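Endo-1,4-beta-mannanase (Eisenia fetida, PDB 5Y6T) probably hydrolyses internal beta-1,4-mannosidic bonds of mannans, as a GH5-family endo-mannanase from an earthworm. Local coordinates at residues K21-S25 and Y320-W324; I58-G63 and L345-R349; S65-W69 and A323-Q327; L159-E163 and V222-L226; F262-Y268 and K291-E297. One frame throughout, in Å; residues are numbered along the deposited sequence.

Contact 1: K21-S25 and Y320-W324; sequences KVFMS and YCGAW
Phe23 lays its ring flat over the backbone of Gly322: Gly322 CA sits 3.6 Å from the ring centroid and 16° off the ring normal, a CH-pi contact. The side chain gets there because CG stands opposite the backbone N (chi1 -179°), which sends the ring across the neighbouring strand. Tyr320 O meets the same ring differently, at its edge and near its plane, 3.3 Å from Phe23 CD2. At the far end CZ touches the methyl group of Ala323. On the other face of the sheet, Met24 CB packs 3.8 Å from Trp324 NE1, while that N-H is spent on Ser65. Two parallel-strand bonds hold the register. Met24 N donates to Cys321 O over 2.9 Å, almost straight at 169°, and Ala323 N meets Met24 O at 2.8 Å, nearly along the C=O axis. Gly322, without a side chain, lets its CA approach Met24 O to 3.0 Å. Strands 20-28 and 322-325 are the first and last of the (beta/alpha)8 barrel, and here they close it. With every touching residue buried, the chemistry implies a buried seam in which backbone polar atoms pair with each other and an aromatic face takes up the glycine.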
# COMPACT_ATOMS: atom_id res chain seq x y z
N LYS A 21 0.27 0.34 20.94
CA LYS A 21 0.62 1.06 19.73
C LYS A 21 1.85 0.44 19.09
O LYS A 21 2.86 0.11 19.77
CB LYS A 21 0.88 2.54 20.00
CG LYS A 21 1.28 3.32 18.76
CD LYS A 21 1.73 4.73 19.16
CE LYS A 21 1.95 5.64 18.00
NZ LYS A 21 0.70 6.06 17.37
N VAL A 22 1.76 0.23 17.78
CA VAL A 22 2.87 -0.40 17.02
C VAL A 22 3.20 0.49 15.83
O VAL A 22 2.34 1.18 15.32
CB VAL A 22 2.52 -1.84 16.56
CG1 VAL A 22 2.48 -2.75 17.78
CG2 VAL A 22 1.19 -1.94 15.83
N PHE A 23 4.45 0.42 15.37
CA PHE A 23 4.91 1.20 14.23
C PHE A 23 5.41 0.24 13.16
O PHE A 23 6.22 -0.60 13.46
CB PHE A 23 6.04 2.10 14.70
CG PHE A 23 6.61 2.99 13.63
CD1 PHE A 23 7.63 2.54 12.83
CD2 PHE A 23 6.08 4.27 13.40
CE1 PHE A 23 8.17 3.36 11.83
CE2 PHE A 23 6.63 5.10 12.43
CZ PHE A 23 7.70 4.66 11.70
N MET A 24 4.97 0.39 11.91
CA MET A 24 5.42 -0.53 10.89
C MET A 24 6.72 -0.01 10.26
O MET A 24 6.72 0.95 9.48
CB MET A 24 4.34 -0.65 9.77
CG MET A 24 3.00 -1.13 10.26
SD MET A 24 2.99 -2.84 10.82
CE MET A 24 3.26 -2.63 12.59
N SER A 25 7.83 -0.67 10.57
CA SER A 25 9.12 -0.30 10.07
C SER A 25 9.65 -1.37 9.13
O SER A 25 9.74 -2.49 9.53
CB SER A 25 10.12 -0.11 11.20
OG SER A 25 11.41 0.21 10.75
N TYR A 320 3.82 9.47 12.73
CA TYR A 320 3.43 8.48 11.70
C TYR A 320 3.36 7.07 12.30
O TYR A 320 3.94 6.78 13.34
CB TYR A 320 4.37 8.55 10.49
CG TYR A 320 4.38 9.91 9.85
CD1 TYR A 320 5.19 10.94 10.33
CD2 TYR A 320 3.46 10.24 8.87
CE1 TYR A 320 5.15 12.22 9.80
CE2 TYR A 320 3.41 11.49 8.35
CZ TYR A 320 4.24 12.50 8.80
OH TYR A 320 4.13 13.74 8.26
N CYS A 321 2.60 6.18 11.65
CA CYS A 321 2.44 4.84 12.12
C CYS A 321 3.30 3.80 11.36
O CYS A 321 3.20 2.62 11.60
CB CYS A 321 0.98 4.40 12.10
SG CYS A 321 0.25 4.15 10.45
N GLY A 322 4.12 4.27 10.45
CA GLY A 322 5.03 3.39 9.75
C GLY A 322 5.89 4.18 8.77
O GLY A 322 5.64 5.37 8.47
N ALA A 323 6.92 3.45 8.30
CA ALA A 323 7.85 3.90 7.33
C ALA A 323 8.36 2.70 6.51
O ALA A 323 8.89 1.80 7.10
CB ALA A 323 8.99 4.59 8.05
N TRP A 324 8.08 2.70 5.20
CA TRP A 324 8.55 1.68 4.31
C TRP A 324 9.41 2.27 3.23
O TRP A 324 8.93 3.01 2.42
CB TRP A 324 7.43 0.91 3.67
CG TRP A 324 6.57 0.14 4.66
CD1 TRP A 324 7.01 -0.58 5.73
CD2 TRP A 324 5.15 -0.01 4.62
NE1 TRP A 324 5.93 -1.14 6.37
CE2 TRP A 324 4.79 -0.80 5.70
CE3 TRP A 324 4.15 0.47 3.78
CZ2 TRP A 324 3.43 -1.13 5.95
CZ3 TRP A 324 2.83 0.15 4.02
CH2 TRP A 324 2.48 -0.67 5.07

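Contact 2: I58-G63 and L345-R349; sequences IKAEGG and LNHLR
The guanidinium of Arg349 has Glu61 O over one face, 3.6 Å above its plane and toward the rim, while Ala60 O and a water lie at its edge. NH1 donates to Ala60 O at 2.9 Å, straight at 166° and within the guanidinium plane, yet it comes in from above the carbonyl plane. The edge water accepts weakly from NH1 and donates to Lys59 O. A bend at chi3 (-20°) turns the end of the arginine onto these carbonyls. The amide of Asn346 works through its edge: ND2 is 2.8 Å from Glu61 O and 2.9 Å from Glu61 OE1, each bonded close to the amide plane. The two side chains run alongside and point the same way, and OE1 uses its anti lone pair. Leu345 CD1 adds an apolar contact, 4.1 Å from Ile58 CG2, and a second water donates to both Gly62 O and Leu345 O. Carbonyls at a helix C-terminus would be polarised negatively, which suits donors such as ND2 and NH1. Gly62, with phi of 100°, has Gly63 N and its own N bonded back to Ile58 O and Lys59 O, respectively. This is a Schellman motif ending helix 42-60, and its pairing with the end of helix 338-348 joins the first and last helices of the (beta/alpha)8 barrel.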
# COMPACT_ATOMS: atom_id res chain seq x y z
N ILE A 58 14.95 -8.77 6.16
CA ILE A 58 14.31 -7.61 6.77
C ILE A 58 14.23 -7.75 8.29
O ILE A 58 14.62 -6.82 9.01
CB ILE A 58 12.93 -7.35 6.11
CG1 ILE A 58 13.16 -6.82 4.70
CG2 ILE A 58 12.11 -6.41 7.00
CD1 ILE A 58 11.94 -6.75 3.83
N LYS A 59 13.77 -8.90 8.77
CA LYS A 59 13.68 -9.11 10.19
C LYS A 59 15.05 -9.03 10.83
O LYS A 59 15.20 -8.50 11.94
CB LYS A 59 12.92 -10.39 10.54
CG LYS A 59 12.82 -10.64 12.05
CD LYS A 59 11.85 -9.62 12.71
CE LYS A 59 12.49 -8.62 13.65
NZ LYS A 59 11.53 -7.56 14.10
N ALA A 60 16.04 -9.64 10.20
CA ALA A 60 17.41 -9.62 10.74
C ALA A 60 17.99 -8.21 11.00
O ALA A 60 18.74 -8.04 11.95
CB ALA A 60 18.35 -10.40 9.88
N GLU A 61 17.54 -7.22 10.22
CA GLU A 61 17.98 -5.84 10.30
C GLU A 61 17.15 -5.04 11.28
O GLU A 61 17.44 -3.85 11.56
CB GLU A 61 17.93 -5.21 8.90
CG GLU A 61 18.84 -5.83 7.86
CD GLU A 61 20.31 -5.85 8.18
OE1 GLU A 61 20.78 -5.16 9.11
OE2 GLU A 61 21.00 -6.61 7.40
N GLY A 62 16.12 -5.68 11.80
CA GLY A 62 15.19 -5.04 12.74
C GLY A 62 13.86 -4.54 12.21
O GLY A 62 13.06 -3.97 12.96
N GLY A 63 13.56 -4.83 10.95
CA GLY A 63 12.25 -4.42 10.43
C GLY A 63 11.21 -5.35 10.94
O GLY A 63 11.49 -6.51 11.36
N LEU A 345 16.29 0.54 9.20
CA LEU A 345 15.68 -0.48 10.03
C LEU A 345 16.48 -0.64 11.31
O LEU A 345 15.92 -0.70 12.40
CB LEU A 345 15.55 -1.80 9.31
CG LEU A 345 14.77 -1.75 7.99
CD1 LEU A 345 14.65 -3.17 7.51
CD2 LEU A 345 13.43 -1.09 8.20
N ASN A 346 17.81 -0.69 11.17
CA ASN A 346 18.65 -0.83 12.35
C ASN A 346 18.39 0.26 13.37
O ASN A 346 18.30 0.02 14.57
CB ASN A 346 20.14 -0.76 12.03
CG ASN A 346 20.70 -1.85 11.11
OD1 ASN A 346 21.77 -1.59 10.52
ND2 ASN A 346 20.05 -2.99 10.92
N HIS A 347 18.26 1.48 12.88
CA HIS A 347 18.04 2.62 13.76
C HIS A 347 16.79 2.53 14.64
O HIS A 347 16.80 2.96 15.80
CB HIS A 347 17.98 3.88 12.93
CG HIS A 347 17.68 5.11 13.72
ND1 HIS A 347 18.55 5.62 14.66
CD2 HIS A 347 16.58 5.92 13.73
CE1 HIS A 347 18.01 6.70 15.21
NE2 HIS A 347 16.81 6.90 14.68
N LEU A 348 15.71 1.96 14.12
CA LEU A 348 14.46 1.82 14.91
C LEU A 348 14.37 0.59 15.77
O LEU A 348 13.49 0.47 16.62
CB LEU A 348 13.19 1.92 14.05
CG LEU A 348 13.10 3.29 13.36
CD1 LEU A 348 11.80 3.34 12.61
CD2 LEU A 348 13.20 4.47 14.32
N ARG A 349 15.25 -0.36 15.52
CA ARG A 349 15.20 -1.65 16.24
C ARG A 349 15.20 -1.37 17.76
O ARG A 349 15.97 -0.51 18.28
CB ARG A 349 16.39 -2.52 15.90
CG ARG A 349 16.22 -3.92 16.47
CD ARG A 349 17.36 -4.88 16.47
NE ARG A 349 18.44 -4.61 15.56
CZ ARG A 349 18.84 -5.41 14.58
NH1 ARG A 349 18.18 -6.51 14.33
NH2 ARG A 349 19.92 -5.11 13.90
O HOH W 1 16.33 -8.62 14.73
O HOH W 2 13.21 -1.16 12.38

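Contact 3: S65-W69 and A323-Q327; sequences SLRIW and AWSWQ
Arg67 begins its course over Trp324: CB stands above one face of the indole, toward the rim, 4.1 Å from Trp324 CE3. The chain then runs extended from CG to NE; the two side chains cross at about a right angle, and Arg67 CD descends past the rim of the ring to 3.6 Å from Trp324 CE3. NE points to the side chain of Gln264. The guanidinium ends nearly parallel to the Trp324 plane, 12° from it, and receives the edge of its own strand's Trp69 on one face, with Trp69 NE1 3.3 Å above its plane. NH1 forms a salt bridge with Glu297 and a hydrogen bond with Asn28, whereas NH2 pairs with Glu163 and Asn166, so that both terminal nitrogens are gripped twice and the group's rotation is fixed. Strands 65-72 and 322-325 do not pair directly. They flank strand 20-28 in the (beta/alpha)8 barrel, their short axes 7.9 Å apart and crossing at -56°, and Ser65, Arg67 and Trp324 meet inside the barrel. Toward the N-terminal end of the strands, Trp324 NE1 donates to Ser65 OG over 2.9 Å at 160°, the oxygen lying close to the indole plane. At the C-terminal mouth, Trp69 CZ2 approaches Trp326 CH2 to 3.6 Å with the rings oblique to each other. Trp326 precedes a cis peptide bond, and Gln327 CB lies over the centre of the Trp326 ring; a bound Tris molecule, probably from the crystallisation liquor, lies about 3 Å from the Trp326 side chain.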
# COMPACT_ATOMS: atom_id res chain seq x y z
N SER A 65 7.99 -5.40 9.03
CA SER A 65 6.95 -5.34 8.05
C SER A 65 7.51 -5.18 6.68
O SER A 65 8.68 -4.83 6.47
CB SER A 65 5.97 -4.22 8.40
OG SER A 65 6.67 -2.99 8.53
N LEU A 66 6.62 -5.38 5.70
CA LEU A 66 6.96 -5.24 4.31
C LEU A 66 5.72 -4.96 3.47
O LEU A 66 4.63 -5.35 3.83
CB LEU A 66 7.75 -6.47 3.78
CG LEU A 66 7.03 -7.80 3.62
CD1 LEU A 66 6.20 -7.93 2.34
CD2 LEU A 66 8.01 -8.91 3.79
N ARG A 67 5.93 -4.34 2.33
CA ARG A 67 4.88 -4.08 1.35
C ARG A 67 5.25 -4.75 0.04
O ARG A 67 6.35 -4.57 -0.46
CB ARG A 67 4.71 -2.57 1.15
CG ARG A 67 3.62 -2.13 0.17
CD ARG A 67 3.38 -0.63 0.39
NE ARG A 67 2.43 -0.02 -0.54
CZ ARG A 67 2.77 0.69 -1.61
NH1 ARG A 67 4.05 0.78 -2.05
NH2 ARG A 67 1.80 1.27 -2.31
N ILE A 68 4.34 -5.52 -0.51
CA ILE A 68 4.60 -6.31 -1.70
C ILE A 68 3.43 -6.22 -2.67
O ILE A 68 2.23 -6.13 -2.28
CB ILE A 68 4.86 -7.80 -1.32
CG1 ILE A 68 5.38 -8.55 -2.58
CG2 ILE A 68 3.65 -8.49 -0.67
CD1 ILE A 68 6.17 -9.80 -2.23
N TRP A 69 3.74 -6.27 -3.94
CA TRP A 69 2.75 -6.02 -4.99
C TRP A 69 2.43 -7.30 -5.74
O TRP A 69 3.33 -8.13 -5.97
CB TRP A 69 3.27 -5.02 -5.98
CG TRP A 69 3.58 -3.63 -5.50
CD1 TRP A 69 3.58 -3.16 -4.21
CD2 TRP A 69 3.93 -2.53 -6.32
NE1 TRP A 69 3.97 -1.82 -4.19
CE2 TRP A 69 4.18 -1.42 -5.48
CE3 TRP A 69 4.10 -2.36 -7.70
CZ2 TRP A 69 4.57 -0.16 -5.98
CZ3 TRP A 69 4.47 -1.12 -8.18
CH2 TRP A 69 4.70 -0.04 -7.34
N ALA A 323 6.92 3.45 8.30
CA ALA A 323 7.85 3.90 7.33
C ALA A 323 8.36 2.70 6.51
O ALA A 323 8.89 1.80 7.10
CB ALA A 323 8.99 4.59 8.05
N TRP A 324 8.08 2.70 5.20
CA TRP A 324 8.55 1.68 4.31
C TRP A 324 9.41 2.27 3.23
O TRP A 324 8.93 3.01 2.42
CB TRP A 324 7.43 0.91 3.67
CG TRP A 324 6.57 0.14 4.66
CD1 TRP A 324 7.01 -0.58 5.73
CD2 TRP A 324 5.15 -0.01 4.62
NE1 TRP A 324 5.93 -1.14 6.37
CE2 TRP A 324 4.79 -0.80 5.70
CE3 TRP A 324 4.15 0.47 3.78
CZ2 TRP A 324 3.43 -1.13 5.95
CZ3 TRP A 324 2.83 0.15 4.02
CH2 TRP A 324 2.48 -0.67 5.07
N SER A 325 10.71 1.91 3.25
CA SER A 325 11.64 2.41 2.24
C SER A 325 11.46 1.77 0.87
O SER A 325 10.86 0.69 0.74
CB SER A 325 13.06 2.22 2.77
OG SER A 325 13.36 0.86 3.01
N TRP A 326 12.03 2.42 -0.14
CA TRP A 326 11.93 2.00 -1.52
C TRP A 326 13.37 1.62 -2.03
O TRP A 326 14.25 2.48 -2.08
CB TRP A 326 11.34 3.12 -2.41
CG TRP A 326 11.09 2.62 -3.78
CD1 TRP A 326 11.89 2.77 -4.89
CD2 TRP A 326 9.98 1.82 -4.19
NE1 TRP A 326 11.35 2.07 -5.97
CE2 TRP A 326 10.16 1.52 -5.57
CE3 TRP A 326 8.83 1.34 -3.53
CZ2 TRP A 326 9.25 0.71 -6.29
CZ3 TRP A 326 7.93 0.58 -4.26
CH2 TRP A 326 8.15 0.28 -5.62
N GLN A 327 13.56 0.40 -2.52
CA GLN A 327 12.80 -0.82 -2.31
C GLN A 327 13.87 -1.94 -2.14
O GLN A 327 15.04 -1.80 -2.57
CB GLN A 327 11.88 -1.22 -3.45
CG GLN A 327 12.57 -1.27 -4.81
CD GLN A 327 11.63 -1.69 -5.96
OE1 GLN A 327 10.64 -2.45 -5.78
NE2 GLN A 327 11.95 -1.25 -7.18

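Contact 4: L159-E163 and V222-L226; sequences LGGWE and VIVTL
Strands 159-163 and 223-228 are the fourth and fifth of the (beta/alpha)8 barrel, parallel neighbours linked through helix 201-218 in a beta-alpha-beta crossover. Glu163 and Thr225 face the barrel interior, whereas Trp162 and Val224 turn outward to the helices. The pairing is firm at Trp162 and Val224 alone. There Trp162 N donates to Ile223 O at 3.1 Å, in the carbonyl plane, and Thr225 N returns a bond to Trp162 O at 2.9 Å and 159°. Trp162 O also receives a CA-H...O contact from Val224 CA. The axes of the two short strand segments cross at -47°.

Outside the sheet, Val222 CG2 comes obliquely to CD1 of the Trp162 indole, 3.8 Å away, and both side chains also touch Ile215 of helix 201-218. Inside, Glu163 is stretched out: chi1 of 180° turns the chain away from its own N, and its CG runs 3.5 Å from Thr225 O and 3.8 Å from Leu226 CA. That course carries the carboxylate beyond the strand pair, where OE2 accepts from Gly227 N as well as facing Arg67, and OE1 accepts from Gln264. The buried carboxylate thus has three partners to hold it. Thr225 OG1, by contrast, bonds to Phe262 O of the next strand. Near the start of the pair a water stands in for a direct bond, donating to Gly160 O at 2.7 Å and accepting from Ile223 N at 3.0 Å.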
# COMPACT_ATOMS: atom_id res chain seq x y z
N LEU A 159 -0.73 -11.35 8.14
CA LEU A 159 -1.33 -10.49 7.12
C LEU A 159 -1.65 -9.17 7.80
O LEU A 159 -2.63 -9.07 8.55
CB LEU A 159 -2.57 -11.11 6.55
CG LEU A 159 -3.40 -10.46 5.44
CD1 LEU A 159 -2.59 -9.50 4.60
CD2 LEU A 159 -4.11 -11.52 4.58
N GLY A 160 -0.86 -8.17 7.56
CA GLY A 160 -1.10 -6.88 8.19
C GLY A 160 -2.24 -6.11 7.57
O GLY A 160 -3.04 -5.49 8.31
N GLY A 161 -2.29 -6.14 6.24
CA GLY A 161 -3.34 -5.50 5.52
C GLY A 161 -3.27 -5.60 4.02
O GLY A 161 -2.27 -6.08 3.47
N TRP A 162 -4.35 -5.24 3.39
CA TRP A 162 -4.47 -5.18 1.93
C TRP A 162 -4.46 -3.72 1.50
O TRP A 162 -4.85 -2.83 2.24
CB TRP A 162 -5.78 -5.79 1.47
CG TRP A 162 -5.92 -7.27 1.70
CD1 TRP A 162 -6.43 -7.86 2.81
CD2 TRP A 162 -5.46 -8.33 0.86
NE1 TRP A 162 -6.39 -9.20 2.73
CE2 TRP A 162 -5.83 -9.55 1.51
CE3 TRP A 162 -4.88 -8.38 -0.42
CZ2 TRP A 162 -5.47 -10.81 0.99
CZ3 TRP A 162 -4.59 -9.62 -0.96
CH2 TRP A 162 -4.94 -10.82 -0.28
N GLU A 163 -4.12 -3.49 0.22
CA GLU A 163 -4.08 -2.20 -0.40
C GLU A 163 -4.56 -2.34 -1.82
O GLU A 163 -4.05 -3.15 -2.57
CB GLU A 163 -2.66 -1.59 -0.41
CG GLU A 163 -2.54 -0.25 -1.04
CD GLU A 163 -1.18 0.38 -0.92
OE1 GLU A 163 -0.38 -0.04 -0.03
OE2 GLU A 163 -0.88 1.27 -1.70
N VAL A 222 -9.67 -7.38 8.82
CA VAL A 222 -8.43 -6.94 8.22
C VAL A 222 -8.44 -5.47 7.97
O VAL A 222 -9.48 -4.86 7.64
CB VAL A 222 -8.07 -7.73 6.94
CG1 VAL A 222 -8.99 -7.35 5.82
CG2 VAL A 222 -6.64 -7.55 6.58
N ILE A 223 -7.28 -4.85 8.08
CA ILE A 223 -7.21 -3.45 7.70
C ILE A 223 -6.83 -3.25 6.21
O ILE A 223 -6.23 -4.11 5.55
CB ILE A 223 -6.29 -2.66 8.62
CG1 ILE A 223 -4.93 -2.88 8.18
CG2 ILE A 223 -6.48 -3.02 10.08
CD1 ILE A 223 -4.53 -1.79 7.28
N VAL A 224 -7.23 -2.12 5.66
CA VAL A 224 -6.96 -1.76 4.28
C VAL A 224 -6.31 -0.37 4.29
O VAL A 224 -6.61 0.50 5.12
CB VAL A 224 -8.24 -1.81 3.44
CG1 VAL A 224 -8.00 -1.30 2.04
CG2 VAL A 224 -8.81 -3.23 3.48
N THR A 225 -5.36 -0.20 3.38
CA THR A 225 -4.73 1.11 3.19
C THR A 225 -4.78 1.44 1.66
O THR A 225 -5.31 0.66 0.85
CB THR A 225 -3.32 1.15 3.83
OG1 THR A 225 -2.78 2.51 3.75
CG2 THR A 225 -2.34 0.09 3.22
N LEU A 226 -4.19 2.58 1.31
CA LEU A 226 -4.14 3.10 -0.05
C LEU A 226 -2.98 4.09 -0.07
O LEU A 226 -2.95 5.06 0.68
CB LEU A 226 -5.52 3.81 -0.32
CG LEU A 226 -5.72 4.34 -1.75
CD1 LEU A 226 -4.82 5.44 -2.23
CD2 LEU A 226 -5.75 3.21 -2.75
O HOH W 3 -5.18 -6.29 9.72

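Contact 5: F262-Y268 and K291-E297; sequences FYQMHTY and KPNNIGE
Lys291 lies over a face of the Tyr263 ring, its CD 3.9 Å from the centroid in a CH-pi contact, and its NZ continues to Asp246. Pro292 O accepts from Tyr263 N at 2.9 Å while its ring rests on Phe262 CB. Asn293 swings its amide toward Met265, and ND2 makes a weak but straight bond to SD at 3.4 Å; Asn284 is the stronger partner of that amide. Asn294 N donates to Tyr263 O, and Asn294 O accepts from Met265 N. Ile295 meets Thr267 through their CG2 methyls. At Gly296, whose N donates to Met265 O at 3.2 Å, the register slips by one residue, so that His266 faces Glu297. Glu297 O takes Thr267 N, and the side chain spreads over the imidazole: CG is 3.5 Å above the ring centre, and the carboxylate stacks on the ring with planes 19° apart. His266 NE2 donates to Gln264 OE1 at 2.7 Å, in the ring plane, and ND1 bonds to Glu167, which together fix the ring. Tyr268 OH donates to Glu297 OE1 at 2.7 Å on the anti side, somewhat out of the carboxylate plane, while OE2 faces Arg67 and bonds to a bound Tris molecule. A glutamate so held at the C-terminal end of the seventh barrel strand is consistent with the nucleophile site of GH5 enzymes.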
# COMPACT_ATOMS: atom_id res chain seq x y z
N PHE A 262 -5.90 3.11 7.45
CA PHE A 262 -4.82 4.10 7.59
C PHE A 262 -4.44 4.71 6.25
O PHE A 262 -4.45 4.06 5.19
CB PHE A 262 -3.63 3.64 8.41
CG PHE A 262 -2.80 2.49 7.84
CD1 PHE A 262 -1.78 2.73 6.94
CD2 PHE A 262 -3.03 1.20 8.23
CE1 PHE A 262 -0.96 1.72 6.49
CE2 PHE A 262 -2.23 0.16 7.75
CZ PHE A 262 -1.22 0.43 6.87
N TYR A 263 -4.23 6.01 6.31
CA TYR A 263 -3.70 6.80 5.18
C TYR A 263 -2.20 6.39 4.97
O TYR A 263 -1.54 5.80 5.86
CB TYR A 263 -3.84 8.29 5.42
CG TYR A 263 -5.27 8.72 5.53
CD1 TYR A 263 -6.15 8.61 4.45
CD2 TYR A 263 -5.77 9.23 6.69
CE1 TYR A 263 -7.46 8.99 4.55
CE2 TYR A 263 -7.12 9.62 6.80
CZ TYR A 263 -7.97 9.47 5.71
OH TYR A 263 -9.28 9.86 5.70
N GLN A 264 -1.73 6.67 3.77
CA GLN A 264 -0.37 6.28 3.41
C GLN A 264 0.13 7.27 2.35
O GLN A 264 -0.41 7.30 1.26
CB GLN A 264 -0.38 4.85 2.88
CG GLN A 264 0.97 4.40 2.35
CD GLN A 264 1.01 3.09 1.62
OE1 GLN A 264 1.93 2.86 0.81
NE2 GLN A 264 0.04 2.26 1.82
N MET A 265 1.11 8.07 2.69
CA MET A 265 1.68 9.02 1.78
C MET A 265 3.07 8.60 1.41
O MET A 265 3.88 8.31 2.27
CB MET A 265 1.81 10.37 2.52
CG MET A 265 0.45 10.94 2.86
SD MET A 265 0.74 12.46 3.71
CE MET A 265 -0.88 13.15 3.89
N HIS A 266 3.34 8.54 0.13
CA HIS A 266 4.71 8.36 -0.38
C HIS A 266 5.37 9.73 -0.57
O HIS A 266 4.67 10.76 -0.68
CB HIS A 266 4.65 7.70 -1.73
CG HIS A 266 3.97 6.36 -1.67
ND1 HIS A 266 3.59 5.66 -2.80
CD2 HIS A 266 3.51 5.66 -0.62
CE1 HIS A 266 3.00 4.55 -2.43
NE2 HIS A 266 2.94 4.52 -1.11
N THR A 267 6.70 9.79 -0.50
CA THR A 267 7.28 11.09 -0.71
C THR A 267 8.66 10.94 -1.29
O THR A 267 9.50 10.17 -0.77
CB THR A 267 7.28 11.98 0.56
OG1 THR A 267 7.73 13.35 0.23
CG2 THR A 267 8.21 11.36 1.68
N TYR A 268 8.87 11.68 -2.36
CA TYR A 268 10.17 11.79 -3.00
C TYR A 268 10.46 13.22 -3.37
O TYR A 268 9.52 14.01 -3.63
CB TYR A 268 10.17 11.00 -4.28
CG TYR A 268 9.97 9.50 -4.04
CD1 TYR A 268 11.07 8.67 -3.71
CD2 TYR A 268 8.71 8.90 -4.13
CE1 TYR A 268 10.91 7.31 -3.62
CE2 TYR A 268 8.53 7.54 -3.97
CZ TYR A 268 9.63 6.73 -3.68
OH TYR A 268 9.48 5.37 -3.57
N LYS A 291 -7.43 9.18 10.53
CA LYS A 291 -6.84 7.83 10.56
C LYS A 291 -5.36 8.06 10.75
O LYS A 291 -4.83 9.13 10.39
CB LYS A 291 -7.04 7.10 9.22
CG LYS A 291 -8.51 7.07 8.78
CD LYS A 291 -8.64 6.36 7.42
CE LYS A 291 -9.99 6.52 6.75
NZ LYS A 291 -11.09 5.98 7.56
N PRO A 292 -4.66 7.06 11.29
CA PRO A 292 -3.20 7.10 11.25
C PRO A 292 -2.68 7.18 9.84
O PRO A 292 -3.44 6.92 8.90
CB PRO A 292 -2.79 5.78 11.95
CG PRO A 292 -3.97 5.00 12.24
CD PRO A 292 -5.18 5.74 11.69
N ASN A 293 -1.38 7.54 9.69
CA ASN A 293 -0.74 7.76 8.42
C ASN A 293 0.62 7.14 8.42
O ASN A 293 1.40 7.41 9.31
CB ASN A 293 -0.60 9.28 8.23
CG ASN A 293 -0.17 9.68 6.84
OD1 ASN A 293 -0.24 8.90 5.88
ND2 ASN A 293 0.19 10.92 6.70
N ASN A 294 0.93 6.40 7.36
CA ASN A 294 2.19 5.67 7.12
C ASN A 294 2.95 6.30 6.02
O ASN A 294 2.39 6.55 5.00
CB ASN A 294 1.82 4.25 6.79
CG ASN A 294 3.03 3.36 6.50
OD1 ASN A 294 3.97 3.76 5.84
ND2 ASN A 294 2.96 2.13 6.96
N ILE A 295 4.26 6.59 6.20
CA ILE A 295 5.05 7.09 5.07
C ILE A 295 5.46 5.80 4.31
O ILE A 295 6.54 5.22 4.58
CB ILE A 295 6.24 7.92 5.51
CG1 ILE A 295 5.84 9.00 6.54
CG2 ILE A 295 6.94 8.50 4.28
CD1 ILE A 295 6.96 9.99 6.94
N GLY A 296 4.62 5.43 3.33
CA GLY A 296 4.63 4.09 2.67
C GLY A 296 5.72 3.88 1.64
O GLY A 296 5.95 2.77 1.18
N GLU A 297 6.33 4.99 1.17
CA GLU A 297 7.53 4.95 0.33
C GLU A 297 8.33 6.25 0.53
O GLU A 297 7.77 7.33 0.64
CB GLU A 297 7.20 4.92 -1.14
CG GLU A 297 6.44 3.71 -1.70
CD GLU A 297 6.23 3.73 -3.21
OE1 GLU A 297 6.96 4.55 -3.91
OE2 GLU A 297 5.35 2.94 -3.72

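Contacts 1, 3, 4 and 5 all belong to the central barrel, while contact 2 lies on its outer helical layer, 12 Å from contact 1 between centres and joined to it by Ser25 OG to Leu345 CD2 at 3.5 Å. Contacts 1 and 3 share Ala323 and Trp324; contact 5 abuts contact 1 through Cys321 N and Asn293 O, 2.9 Å apart. The barrel interior is wired by Arg67 of contact 3, whose NH2 is 2.7 Å from Glu163 OE2 of contact 4 and whose NH1 is 3.0 Å from Glu297 OE2 of contact 5. Contacts 3 and 5 both border the bound Tris, each with a side chain about 3 Å from it, probably marking the substrate cleft.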